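Local atomic coordinates of probable exosome complex exonuclease 2 (Pyrococcus abyssi, PDB entry 2PO1), a protein that probably contributes, as a non-catalytic exosome subunit of the RNase PH family, to structuring the Rrp41 active site in RNA degradation. Residues 33-38 / 258-263; 60-65 / 153-158; 160-165 / 266-271; 193-198 / 228-233. All blocks are in the same frame, centred on the assembly; numbering follows the deposited sequence.

Contact 1 of 4, residues 33-38 / 258-263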
loop_
_atom_site.group_PDB
_atom_site.type_symbol
_atom_site.label_atom_id
_atom_site.label_comp_id
_atom_site.label_asym_id
_atom_site.label_seq_id
_atom_site.Cartn_x
_atom_site.Cartn_y
_atom_site.Cartn_z
ATOM N N PHE C 33 -10.780 -34.193 -26.301
ATOM C CA PHE C 33 -9.587 -33.696 -25.578
ATOM C C PHE C 33 -9.060 -32.424 -26.202
ATOM O O PHE C 33 -8.397 -31.593 -25.527
ATOM C CB PHE C 33 -8.479 -34.768 -25.554
ATOM C CG PHE C 33 -8.814 -35.994 -24.693
ATOM C CD1 PHE C 33 -7.969 -37.092 -24.698
ATOM C CD2 PHE C 33 -9.961 -36.019 -23.877
ATOM C CE1 PHE C 33 -8.251 -38.192 -23.908
ATOM C CE2 PHE C 33 -10.255 -37.126 -23.112
ATOM C CZ PHE C 33 -9.391 -38.207 -23.110
ATOM N N GLU C 34 -9.356 -32.254 -27.487
ATOM C CA GLU C 34 -8.822 -31.093 -28.232
ATOM C C GLU C 34 -9.870 -30.033 -28.550
ATOM O O GLU C 34 -9.600 -29.085 -29.288
ATOM C CB GLU C 34 -8.002 -31.515 -29.479
ATOM C CG GLU C 34 -6.660 -32.206 -29.127
ATOM C CD GLU C 34 -5.914 -32.695 -30.344
ATOM O OE1 GLU C 34 -6.381 -32.399 -31.479
ATOM O OE2 GLU C 34 -4.860 -33.375 -30.151
ATOM N N ASP C 35 -11.044 -30.146 -27.942
ATOM C CA ASP C 35 -12.086 -29.185 -28.228
ATOM C C ASP C 35 -12.133 -28.048 -27.225
ATOM O O ASP C 35 -12.019 -28.272 -26.025
ATOM C CB ASP C 35 -13.416 -29.888 -28.241
ATOM C CG ASP C 35 -13.496 -30.894 -29.332
ATOM O OD1 ASP C 35 -12.706 -30.788 -30.283
ATOM O OD2 ASP C 35 -14.309 -31.788 -29.232
ATOM N N TYR C 36 -12.329 -26.841 -27.748
ATOM C CA TYR C 36 -12.725 -25.695 -26.931
ATOM C C TYR C 36 -14.181 -25.795 -26.660
ATOM O O TYR C 36 -14.907 -26.355 -27.469
ATOM C CB TYR C 36 -12.452 -24.397 -27.702
ATOM C CG TYR C 36 -11.080 -23.936 -27.400
ATOM C CD1 TYR C 36 -9.989 -24.585 -27.942
ATOM C CD2 TYR C 36 -10.863 -22.887 -26.514
ATOM C CE1 TYR C 36 -8.706 -24.192 -27.636
ATOM C CE2 TYR C 36 -9.598 -22.489 -26.223
ATOM C CZ TYR C 36 -8.531 -23.145 -26.761
ATOM O OH TYR C 36 -7.244 -22.785 -26.438
ATOM N N ARG C 37 -14.603 -25.172 -25.558
ATOM C CA ARG C 37 -16.013 -25.009 -25.251
ATOM C C ARG C 37 -16.487 -24.024 -26.273
ATOM O O ARG C 37 -15.650 -23.417 -26.926
ATOM C CB ARG C 37 -16.159 -24.406 -23.856
ATOM C CG ARG C 37 -15.830 -25.341 -22.751
ATOM C CD ARG C 37 -15.640 -24.574 -21.437
ATOM N NE ARG C 37 -14.421 -23.800 -21.469
ATOM C CZ ARG C 37 -14.015 -23.023 -20.458
ATOM N NH1 ARG C 37 -14.788 -22.878 -19.385
ATOM N NH2 ARG C 37 -12.846 -22.375 -20.528
ATOM N N PRO C 38 -17.819 -23.806 -26.390
ATOM C CA PRO C 38 -18.200 -22.830 -27.379
ATOM C C PRO C 38 -17.594 -21.476 -27.113
ATOM O O PRO C 38 -17.456 -21.082 -25.956
ATOM C CB PRO C 38 -19.738 -22.800 -27.276
ATOM C CG PRO C 38 -20.114 -24.123 -26.724
ATOM C CD PRO C 38 -19.001 -24.373 -25.714
ATOM N N PHE C 258 -0.974 -24.662 -32.330
ATOM C CA PHE C 258 -0.934 -23.998 -33.633
ATOM C C PHE C 258 -2.201 -24.265 -34.377
ATOM O O PHE C 258 -2.683 -23.424 -35.124
ATOM C CB PHE C 258 0.182 -24.562 -34.500
ATOM C CG PHE C 258 1.475 -23.856 -34.321
ATOM C CD1 PHE C 258 2.477 -24.396 -33.538
ATOM C CD2 PHE C 258 1.674 -22.610 -34.879
ATOM C CE1 PHE C 258 3.675 -23.709 -33.339
ATOM C CE2 PHE C 258 2.854 -21.954 -34.704
ATOM C CZ PHE C 258 3.860 -22.508 -33.937
ATOM N N LYS C 259 -2.724 -25.469 -34.177
ATOM C CA LYS C 259 -3.920 -25.909 -34.853
ATOM C C LYS C 259 -5.123 -25.239 -34.228
ATOM O O LYS C 259 -5.980 -24.710 -34.894
ATOM C CB LYS C 259 -4.052 -27.413 -34.716
ATOM C CG LYS C 259 -5.235 -27.976 -35.461
ATOM C CD LYS C 259 -5.246 -29.493 -35.316
ATOM C CE LYS C 259 -5.296 -29.918 -33.842
ATOM N NZ LYS C 259 -5.243 -31.409 -33.722
ATOM N N LYS C 260 -5.185 -25.257 -32.907
ATOM C CA LYS C 260 -6.309 -24.666 -32.233
ATOM C C LYS C 260 -6.239 -23.134 -32.369
ATOM O O LYS C 260 -7.275 -22.456 -32.510
ATOM C CB LYS C 260 -6.302 -25.124 -30.760
ATOM C CG LYS C 260 -6.518 -26.655 -30.687
ATOM C CD LYS C 260 -7.993 -26.916 -30.526
ATOM C CE LYS C 260 -8.631 -27.311 -31.736
ATOM N NZ LYS C 260 -10.117 -27.479 -31.520
ATOM N N ALA C 261 -5.027 -22.588 -32.327
ATOM C CA ALA C 261 -4.857 -21.104 -32.421
ATOM C C ALA C 261 -5.409 -20.659 -33.774
ATOM O O ALA C 261 -6.068 -19.629 -33.905
ATOM C CB ALA C 261 -3.430 -20.724 -32.288
ATOM N N GLU C 262 -5.167 -21.454 -34.794
ATOM C CA GLU C 262 -5.615 -21.057 -36.105
ATOM C C GLU C 262 -7.117 -21.075 -36.183
ATOM O O GLU C 262 -7.683 -20.221 -36.843
ATOM C CB GLU C 262 -4.977 -21.881 -37.219
ATOM C CG GLU C 262 -5.208 -21.308 -38.679
ATOM C CD GLU C 262 -5.161 -19.732 -38.793
ATOM O OE1 GLU C 262 -6.131 -19.135 -39.359
ATOM O OE2 GLU C 262 -4.168 -19.100 -38.310
ATOM N N GLU C 263 -7.760 -22.080 -35.574
ATOM C CA GLU C 263 -9.220 -22.170 -35.572
ATOM C C GLU C 263 -9.781 -20.950 -34.803
ATOM O O GLU C 263 -10.807 -20.391 -35.160
ATOM C CB GLU C 263 -9.634 -23.466 -34.871
ATOM C CG GLU C 263 -9.249 -24.763 -35.636
ATOM C CD GLU C 263 -9.655 -26.015 -34.857
ATOM O OE1 GLU C 263 -9.882 -25.898 -33.663
ATOM O OE2 GLU C 263 -9.718 -27.111 -35.427
HETATM O O HOH W 1 -12.345 -26.504 -30.762
#

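Contact 2 of 4, residues 60-65 / 153-158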
loop_
_atom_site.group_PDB
_atom_site.type_symbol
_atom_site.label_atom_id
_atom_site.label_comp_id
_atom_site.label_asym_id
_atom_site.label_seq_id
_atom_site.Cartn_x
_atom_site.Cartn_y
_atom_site.Cartn_z
ATOM N N THR C 60 -16.777 -19.029 -19.091
ATOM C CA THR C 60 -15.734 -18.083 -18.754
ATOM C C THR C 60 -15.964 -16.836 -19.601
ATOM O O THR C 60 -16.106 -16.910 -20.817
ATOM C CB THR C 60 -14.320 -18.646 -19.076
ATOM O OG1 THR C 60 -13.943 -19.574 -18.061
ATOM C CG2 THR C 60 -13.300 -17.536 -19.122
ATOM N N GLN C 61 -15.996 -15.660 -18.973
ATOM C CA GLN C 61 -16.195 -14.436 -19.759
ATOM C C GLN C 61 -15.165 -13.468 -19.369
ATOM O O GLN C 61 -14.973 -13.228 -18.186
ATOM C CB GLN C 61 -17.507 -13.800 -19.386
ATOM C CG GLN C 61 -18.602 -14.772 -19.489
ATOM C CD GLN C 61 -19.883 -14.086 -19.795
ATOM O OE1 GLN C 61 -19.894 -13.122 -20.545
ATOM N NE2 GLN C 61 -20.961 -14.560 -19.218
ATOM N N VAL C 62 -14.512 -12.849 -20.349
ATOM C CA VAL C 62 -13.601 -11.813 -19.983
ATOM C C VAL C 62 -13.782 -10.630 -20.925
ATOM O O VAL C 62 -14.064 -10.809 -22.101
ATOM C CB VAL C 62 -12.151 -12.307 -19.964
ATOM C CG1 VAL C 62 -12.040 -13.796 -19.735
ATOM C CG2 VAL C 62 -11.450 -11.859 -21.113
ATOM N N LEU C 63 -13.728 -9.424 -20.380
ATOM C CA LEU C 63 -13.833 -8.225 -21.186
ATOM C C LEU C 63 -12.501 -7.612 -21.206
ATOM O O LEU C 63 -11.881 -7.394 -20.114
ATOM C CB LEU C 63 -14.644 -7.193 -20.416
ATOM C CG LEU C 63 -15.697 -6.346 -21.085
ATOM C CD1 LEU C 63 -16.177 -5.160 -20.155
ATOM C CD2 LEU C 63 -15.435 -5.973 -22.607
ATOM N N VAL C 64 -12.076 -7.180 -22.381
ATOM C CA VAL C 64 -10.852 -6.401 -22.445
ATOM C C VAL C 64 -11.161 -5.102 -23.087
ATOM O O VAL C 64 -11.921 -5.025 -24.090
ATOM C CB VAL C 64 -9.739 -7.134 -23.290
ATOM C CG1 VAL C 64 -8.513 -6.210 -23.557
ATOM C CG2 VAL C 64 -9.345 -8.308 -22.564
ATOM N N GLY C 65 -10.631 -4.053 -22.484
ATOM C CA GLY C 65 -10.793 -2.708 -23.048
ATOM C C GLY C 65 -9.412 -2.216 -23.418
ATOM O O GLY C 65 -8.439 -2.530 -22.721
ATOM N N MET C 153 -6.454 -17.810 -19.167
ATOM C CA MET C 153 -5.362 -17.431 -19.999
ATOM C C MET C 153 -5.783 -17.296 -21.455
ATOM O O MET C 153 -5.552 -16.266 -22.095
ATOM C CB MET C 153 -4.251 -18.458 -19.848
ATOM C CG MET C 153 -3.099 -18.105 -20.713
ATOM S SD MET C 153 -2.090 -16.920 -19.900
ATOM C CE MET C 153 -1.380 -17.919 -18.569
ATOM N N ASP C 154 -6.465 -18.288 -21.989
ATOM C CA ASP C 154 -6.803 -18.208 -23.406
ATOM C C ASP C 154 -7.883 -17.190 -23.618
ATOM O O ASP C 154 -7.868 -16.437 -24.568
ATOM C CB ASP C 154 -7.273 -19.537 -23.952
ATOM C CG ASP C 154 -6.215 -20.606 -23.881
ATOM O OD1 ASP C 154 -5.178 -20.329 -23.300
ATOM O OD2 ASP C 154 -6.412 -21.743 -24.420
ATOM N N ALA C 155 -8.841 -17.172 -22.724
ATOM C CA ALA C 155 -9.952 -16.225 -22.874
ATOM C C ALA C 155 -9.380 -14.813 -22.846
ATOM O O ALA C 155 -9.784 -13.994 -23.644
ATOM C CB ALA C 155 -10.951 -16.429 -21.769
ATOM N N ILE C 156 -8.407 -14.544 -21.943
ATOM C CA ILE C 156 -7.835 -13.218 -21.830
ATOM C C ILE C 156 -6.980 -12.909 -23.052
ATOM O O ILE C 156 -7.042 -11.817 -23.579
ATOM C CB ILE C 156 -6.982 -13.021 -20.527
ATOM C CG1 ILE C 156 -7.861 -13.038 -19.273
ATOM C CG2 ILE C 156 -6.211 -11.718 -20.649
ATOM C CD1 ILE C 156 -7.111 -13.359 -18.075
ATOM N N GLY C 157 -6.207 -13.867 -23.582
ATOM C CA GLY C 157 -5.400 -13.548 -24.748
ATOM C C GLY C 157 -6.239 -13.328 -26.006
ATOM O O GLY C 157 -5.913 -12.493 -26.851
ATOM N N ILE C 158 -7.289 -14.113 -26.149
ATOM C CA ILE C 158 -8.207 -13.992 -27.303
ATOM C C ILE C 158 -8.839 -12.629 -27.222
ATOM O O ILE C 158 -8.766 -11.844 -28.158
ATOM C CB ILE C 158 -9.276 -15.038 -27.267
ATOM C CG1 ILE C 158 -8.672 -16.380 -27.647
ATOM C CG2 ILE C 158 -10.391 -14.766 -28.271
ATOM C CD1 ILE C 158 -9.553 -17.533 -27.202
#

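Contact 3 of 4, residues 160-165 / 266-271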
loop_
_atom_site.group_PDB
_atom_site.type_symbol
_atom_site.label_atom_id
_atom_site.label_comp_id
_atom_site.label_asym_id
_atom_site.label_seq_id
_atom_site.Cartn_x
_atom_site.Cartn_y
_atom_site.Cartn_z
ATOM N N ALA C 160 -7.729 -10.059 -25.714
ATOM C CA ALA C 160 -6.734 -8.964 -25.747
ATOM C C ALA C 160 -6.419 -8.683 -27.193
ATOM O O ALA C 160 -6.504 -7.545 -27.651
ATOM C CB ALA C 160 -5.461 -9.303 -24.955
ATOM N N ILE C 161 -6.138 -9.727 -27.963
ATOM C CA ILE C 161 -5.776 -9.478 -29.323
ATOM C C ILE C 161 -7.007 -9.048 -30.127
ATOM O O ILE C 161 -6.899 -8.250 -31.081
ATOM C CB ILE C 161 -5.017 -10.674 -29.988
ATOM C CG1 ILE C 161 -4.387 -10.215 -31.316
ATOM C CG2 ILE C 161 -5.905 -11.846 -30.149
ATOM C CD1 ILE C 161 -3.165 -9.249 -31.022
ATOM N N ALA C 162 -8.170 -9.565 -29.764
ATOM C CA ALA C 162 -9.364 -9.151 -30.505
ATOM C C ALA C 162 -9.646 -7.687 -30.198
ATOM O O ALA C 162 -10.092 -6.941 -31.060
ATOM C CB ALA C 162 -10.581 -10.057 -30.167
ATOM N N ALA C 163 -9.383 -7.244 -28.970
ATOM C CA ALA C 163 -9.683 -5.857 -28.610
ATOM C C ALA C 163 -8.684 -4.940 -29.360
ATOM O O ALA C 163 -9.048 -3.905 -29.923
ATOM C CB ALA C 163 -9.593 -5.678 -27.107
ATOM N N LEU C 164 -7.421 -5.368 -29.447
ATOM C CA LEU C 164 -6.375 -4.590 -30.164
ATOM C C LEU C 164 -6.694 -4.475 -31.655
ATOM O O LEU C 164 -6.517 -3.409 -32.295
ATOM C CB LEU C 164 -5.035 -5.289 -29.932
ATOM C CG LEU C 164 -4.451 -5.040 -28.563
ATOM C CD1 LEU C 164 -3.305 -5.979 -28.437
ATOM C CD2 LEU C 164 -3.919 -3.607 -28.530
ATOM N N LEU C 165 -7.186 -5.569 -32.221
ATOM C CA LEU C 165 -7.632 -5.557 -33.609
ATOM C C LEU C 165 -8.830 -4.659 -33.770
ATOM O O LEU C 165 -8.978 -4.050 -34.777
ATOM C CB LEU C 165 -7.997 -6.944 -34.103
ATOM C CG LEU C 165 -6.769 -7.844 -34.281
ATOM C CD1 LEU C 165 -7.240 -9.293 -34.283
ATOM C CD2 LEU C 165 -5.977 -7.448 -35.539
ATOM N N LYS C 266 -9.361 -17.468 -36.850
ATOM C CA LYS C 266 -10.513 -17.285 -37.714
ATOM C C LYS C 266 -11.751 -16.671 -37.001
ATOM O O LYS C 266 -12.424 -15.818 -37.564
ATOM C CB LYS C 266 -10.874 -18.588 -38.397
ATOM C CG LYS C 266 -9.786 -19.104 -39.287
ATOM C CD LYS C 266 -10.317 -20.280 -40.126
ATOM C CE LYS C 266 -9.184 -21.083 -40.739
ATOM N NZ LYS C 266 -8.298 -20.232 -41.567
ATOM N N LEU C 267 -12.037 -17.091 -35.766
ATOM C CA LEU C 267 -13.169 -16.535 -35.025
ATOM C C LEU C 267 -12.927 -15.084 -34.626
ATOM O O LEU C 267 -13.824 -14.255 -34.730
ATOM C CB LEU C 267 -13.439 -17.344 -33.759
ATOM C CG LEU C 267 -13.896 -18.750 -34.068
ATOM C CD1 LEU C 267 -13.871 -19.661 -32.801
ATOM C CD2 LEU C 267 -15.291 -18.747 -34.772
ATOM N N ILE C 268 -11.714 -14.808 -34.150
ATOM C CA ILE C 268 -11.275 -13.459 -33.908
ATOM C C ILE C 268 -11.409 -12.560 -35.127
ATOM O O ILE C 268 -11.975 -11.494 -35.013
ATOM C CB ILE C 268 -9.819 -13.393 -33.393
ATOM C CG1 ILE C 268 -9.697 -14.110 -32.027
ATOM C CG2 ILE C 268 -9.367 -11.940 -33.329
ATOM C CD1 ILE C 268 -8.185 -14.357 -31.598
ATOM N N LEU C 269 -10.906 -12.979 -36.288
ATOM C CA LEU C 269 -10.929 -12.089 -37.436
ATOM C C LEU C 269 -12.395 -11.809 -37.806
ATOM O O LEU C 269 -12.742 -10.692 -38.155
ATOM C CB LEU C 269 -10.197 -12.706 -38.638
ATOM C CG LEU C 269 -8.755 -12.295 -38.947
ATOM C CD1 LEU C 269 -8.379 -11.036 -38.189
ATOM C CD2 LEU C 269 -7.807 -13.435 -38.655
ATOM N N GLU C 270 -13.234 -12.844 -37.681
ATOM C CA GLU C 270 -14.668 -12.801 -38.009
ATOM C C GLU C 270 -15.366 -11.778 -37.087
ATOM O O GLU C 270 -16.094 -10.905 -37.528
ATOM C CB GLU C 270 -15.217 -14.211 -37.796
ATOM C CG GLU C 270 -16.669 -14.463 -38.169
ATOM C CD GLU C 270 -17.000 -15.975 -38.373
ATOM O OE1 GLU C 270 -18.020 -16.254 -39.038
ATOM O OE2 GLU C 270 -16.249 -16.883 -37.883
ATOM N N ALA C 271 -15.109 -11.878 -35.803
ATOM C CA ALA C 271 -15.691 -10.941 -34.814
ATOM C C ALA C 271 -15.224 -9.550 -35.115
ATOM O O ALA C 271 -16.000 -8.602 -35.066
ATOM C CB ALA C 271 -15.271 -11.314 -33.418
#

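Contact 4 of 4, residues 193-198 / 228-233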
loop_
_atom_site.group_PDB
_atom_site.type_symbol
_atom_site.label_atom_id
_atom_site.label_comp_id
_atom_site.label_asym_id
_atom_site.label_seq_id
_atom_site.Cartn_x
_atom_site.Cartn_y
_atom_site.Cartn_z
ATOM N N GLU C 193 -0.167 -6.418 -36.151
ATOM C CA GLU C 193 0.405 -7.108 -37.285
ATOM C C GLU C 193 0.413 -8.603 -37.195
ATOM O O GLU C 193 0.571 -9.278 -38.191
ATOM C CB GLU C 193 1.790 -6.591 -37.463
ATOM C CG GLU C 193 1.710 -5.121 -37.605
ATOM C CD GLU C 193 3.012 -4.499 -37.944
ATOM O OE1 GLU C 193 4.040 -5.159 -37.734
ATOM O OE2 GLU C 193 2.992 -3.343 -38.405
ATOM N N LYS C 194 0.186 -9.141 -36.005
ATOM C CA LYS C 194 0.154 -10.582 -35.846
ATOM C C LYS C 194 -1.022 -10.869 -34.957
ATOM O O LYS C 194 -1.536 -9.961 -34.289
ATOM C CB LYS C 194 1.485 -11.062 -35.262
ATOM C CG LYS C 194 2.432 -11.521 -36.364
ATOM C CD LYS C 194 3.858 -11.475 -35.902
ATOM C CE LYS C 194 4.770 -10.920 -37.018
ATOM N NZ LYS C 194 5.554 -9.807 -36.296
ATOM N N ILE C 195 -1.494 -12.114 -34.969
ATOM C CA ILE C 195 -2.601 -12.479 -34.094
ATOM C C ILE C 195 -2.268 -13.656 -33.172
ATOM O O ILE C 195 -2.794 -14.733 -33.355
ATOM C CB ILE C 195 -3.948 -12.702 -34.862
ATOM C CG1 ILE C 195 -4.291 -11.474 -35.662
ATOM C CG2 ILE C 195 -5.126 -12.974 -33.878
ATOM C CD1 ILE C 195 -5.126 -11.796 -36.867
ATOM N N PRO C 196 -1.426 -13.423 -32.152
ATOM C CA PRO C 196 -1.078 -14.470 -31.215
ATOM C C PRO C 196 -2.300 -14.863 -30.401
ATOM O O PRO C 196 -3.098 -13.995 -30.010
ATOM C CB PRO C 196 -0.038 -13.787 -30.313
ATOM C CG PRO C 196 -0.403 -12.353 -30.358
ATOM C CD PRO C 196 -0.790 -12.144 -31.774
ATOM N N VAL C 197 -2.443 -16.168 -30.181
ATOM C CA VAL C 197 -3.599 -16.757 -29.519
ATOM C C VAL C 197 -2.997 -17.734 -28.535
ATOM O O VAL C 197 -2.201 -18.577 -28.939
ATOM C CB VAL C 197 -4.497 -17.491 -30.563
ATOM C CG1 VAL C 197 -5.511 -18.371 -29.882
ATOM C CG2 VAL C 197 -5.218 -16.483 -31.433
ATOM N N PRO C 198 -3.299 -17.585 -27.223
ATOM C CA PRO C 198 -2.750 -18.642 -26.363
ATOM C C PRO C 198 -3.652 -19.833 -26.465
ATOM O O PRO C 198 -4.897 -19.686 -26.530
ATOM C CB PRO C 198 -2.817 -18.070 -24.941
ATOM C CG PRO C 198 -3.403 -16.714 -25.055
ATOM C CD PRO C 198 -4.062 -16.591 -26.438
ATOM N N THR C 228 0.852 -18.775 -30.086
ATOM C CA THR C 228 1.421 -18.841 -31.398
ATOM C C THR C 228 0.712 -17.838 -32.287
ATOM O O THR C 228 -0.452 -17.516 -32.035
ATOM C CB THR C 228 1.294 -20.252 -32.007
ATOM O OG1 THR C 228 -0.084 -20.575 -32.130
ATOM C CG2 THR C 228 1.954 -21.263 -31.106
ATOM N N ASP C 229 1.402 -17.372 -33.334
ATOM C CA ASP C 229 0.765 -16.485 -34.330
ATOM C C ASP C 229 0.567 -17.169 -35.675
ATOM O O ASP C 229 0.943 -18.339 -35.823
ATOM C CB ASP C 229 1.526 -15.157 -34.504
ATOM C CG ASP C 229 2.934 -15.344 -34.993
ATOM O OD1 ASP C 229 3.760 -14.479 -34.633
ATOM O OD2 ASP C 229 3.250 -16.317 -35.742
ATOM N N GLU C 230 0.015 -16.421 -36.639
ATOM C CA GLU C 230 -0.306 -16.898 -38.003
ATOM C C GLU C 230 0.928 -17.374 -38.720
ATOM O O GLU C 230 0.822 -17.943 -39.794
ATOM C CB GLU C 230 -0.702 -15.737 -38.924
ATOM C CG GLU C 230 -1.764 -14.823 -38.511
ATOM C CD GLU C 230 -1.237 -13.705 -37.630
ATOM O OE1 GLU C 230 -0.957 -13.988 -36.478
ATOM O OE2 GLU C 230 -1.133 -12.564 -38.080
ATOM N N THR C 231 2.102 -17.018 -38.213
ATOM C CA THR C 231 3.327 -17.151 -38.998
ATOM C C THR C 231 4.069 -18.413 -38.578
ATOM O O THR C 231 5.193 -18.629 -39.005
ATOM C CB THR C 231 4.255 -15.891 -38.900
ATOM O OG1 THR C 231 4.890 -15.821 -37.609
ATOM C CG2 THR C 231 3.451 -14.575 -39.110
ATOM N N GLY C 232 3.448 -19.232 -37.742
ATOM C CA GLY C 232 4.097 -20.409 -37.244
ATOM C C GLY C 232 5.096 -20.113 -36.156
ATOM O O GLY C 232 6.023 -20.871 -35.921
ATOM N N HIS C 233 4.958 -18.994 -35.492
ATOM C CA HIS C 233 5.919 -18.724 -34.434
ATOM C C HIS C 233 5.287 -18.830 -33.084
ATOM O O HIS C 233 4.109 -18.557 -32.926
ATOM C CB HIS C 233 6.617 -17.381 -34.668
ATOM C CG HIS C 233 7.644 -17.422 -35.766
ATOM N ND1 HIS C 233 7.335 -17.197 -37.091
ATOM C CD2 HIS C 233 8.977 -17.656 -35.731
ATOM C CE1 HIS C 233 8.424 -17.326 -37.829
ATOM N NE2 HIS C 233 9.438 -17.599 -37.029
HETATM O O HOH W 2 -1.326 -21.044 -29.683
#

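Contact 1 of 4, residues 33-38 / 258-263
Glu-34 meets Lys-259 and Lys-260 in a polar surface contact that ties the loop between helix 13-23 and strand 39-43 to the long helix 247-275. Two lysines from consecutive positions of the helix reach the loop by different means. Lys-260 goes for the backbone: its NZ donates to Glu-34 O at 2.8 Å, tilted 22° from the carbonyl plane. The side chain gets there by bending at CG-CD (chi3 101°) after a twisted chi2 of -93°, and on the way CD lies 4.0 Å from Tyr-36 CD1, at the ring's edge and near its plane. A water, 3.0 Å from Tyr-36 N, accepts from both that amide and Lys-260 NZ, so the ammonium group serves two successive peptide units. Lys-259 instead goes for the carboxylate, with NZ 2.7 Å from Glu-34 OE1 on the syn side in a salt bridge, but well out of the carboxylate plane; the two side chains cross nearly at right angles. Tyr-252 OH takes the other oxygen, OE2, while the hydroxyl of Tyr-36 bonds to Asp-154. An alanine at Lys-260 would probably leave Glu-34 O without this donor and open a gap beside the edge of Tyr-36. The two lysines thus hold Glu-34 at two separate points, main chain and carboxylate, and the bond to its carbonyl does not depend on how the carboxylate is placed.

Contact 2 of 4, residues 60-65 / 153-158
Val-62, Thr-60 and Ala-155 form the heart of a wholly apolar strand-to-helix contact, in which strand 60-71 of the mixed sheet packs against helix 152-166. The segment axes come within 8.0 Å and run roughly the same way, 32° apart. Methyl-to-methyl packing centres on Ala-155 CB, which is met by Val-62 CG1 at 3.5 Å and by Thr-60 CG2 at 3.7 Å. Thr-60 offers its methyl because CG2 stands anti to the backbone N, while OG1, beside the backbone N, is bonded to Asp-149 N and Gly-150 O. A second group of contacts puts methyls against the helix backbone: Val-62 CG2 sits 3.7 Å from Ala-155 O and 3.9 Å from Ile-156 CA, with Ile-156 CG1 a little further on. Val-64 adds a looser touch, its CG2 4.3 Å from Ile-156 O. Around the contact, Ile-156 packs on Val-143 and Val-145 of strand 135-147 and on Ile-113 of helix 104-118, which places it in the core of this half of the chain. Between these two segments only van der Waals packing acts, and the small side chain of Ala-155 is consistent with so close an approach of helix to sheet.

Contact 3 of 4, residues 160-165 / 266-271
Leu-165 N donates to Ile-161 O at 2.9 Å, an ordinary helical bond that sets the two residues one turn apart on the same side of helix 152-166, where both touch Ile-268 of helix 247-275. Across the helices the contact itself is all hydrocarbon. Ile-268 is the projecting residue, and its two branches part company: with CG1 anti to the carbonyl carbon (chi1 -63°), CG2 is left anti to the backbone N. CG2 meets Leu-165 CD1 at 3.5 Å and Ala-162 CB at 3.9 Å. The other branch carries CD1 to Ile-161 CG2, 3.7 Å away. Both Ile-161 and Leu-165 cross the isoleucine at about a right angle. Leu-269 adds a marginal touch, its CD1 4.4 Å from Leu-165 CD1. The short side chain of Ala-162, next to Ile-161, is consistent with the approach of its CA to Ile-268 CA, 5.8 Å. The axes of the segments come within 9.7 Å and make an angle of 33°, both helices running broadly the same way. The pair packs on the mixed sheet: Ile-41 of strand 39-43 packs on Ala-162 and Ile-268, strand 60-71 on Ala-163 and Leu-164, while Ala-160 and Leu-164 turn to Ile-117 of helix 104-118.

Contact 4 of 4, residues 193-198 / 228-233
The end of an antiparallel strand pair and the Asx turn that follows it make up this contact, in the four-stranded sheet of the C-terminal half: Val-197 pairs with Thr-228, and a type I turn from Asp-229 to Gly-232 then leads the chain towards strand 234-240. Val-197 N bonds to Thr-228 O at 3.0 Å, and Thr-228 N returns the bond to Val-197 O. Thr-228 O also receives a C-H from Pro-196 CA. A water spans the same pair, donating to Val-197 O and accepting from Thr-228 OG1. In the turn, Asp-229 OD2 is gripped by Thr-231 N (2.8 Å), Thr-231 OG1 (2.5 Å) and His-233 N (3.2 Å); the two amides come from opposite faces of the carboxylate, each about 40° out of its plane. Chi1 of 61° sets CG between the backbone N and the carbonyl carbon. OD1 touches Lys-194 CD at 3.3 Å and bonds to an aromatic side chain of another protein chain, so the turn also serves the subunit interface. An alanine at Asp-229 would probably leave Thr-231 N, Thr-231 OG1 and His-233 N without their carboxylate acceptor and the turn freer to move. Past the end of the strand pair, Glu-230 bends at chi2 (85°), and its OE1 accepts from Ile-195 N at a modelled 2.5 Å, shorter than usual and so less certain in length.

Helices 152-166 and 247-275 carry contacts 1 to 3, and contact 4 packs against both: contacts 2 and 3 share the first, contacts 1 and 3 the second. Contacts 2 and 3 are nearest, 11 Å between centres, and merge where Ile-158 CG2 lies 3.9 Å from Ile-268 CG1. Contact 4 adjoins contact 3 through Leu-269 CD1 and Ile-195 CD1, 3.6 Å apart, and packs on contact 1 through Phe-258. The Tyr-36 to Asp-154 bond joins contacts 1 and 2. The nearest atoms of contacts 2, 3, 4 and 1 lie about 11, 12, 14 and 20 Å from the bound nucleic acid, so none of the four touches it.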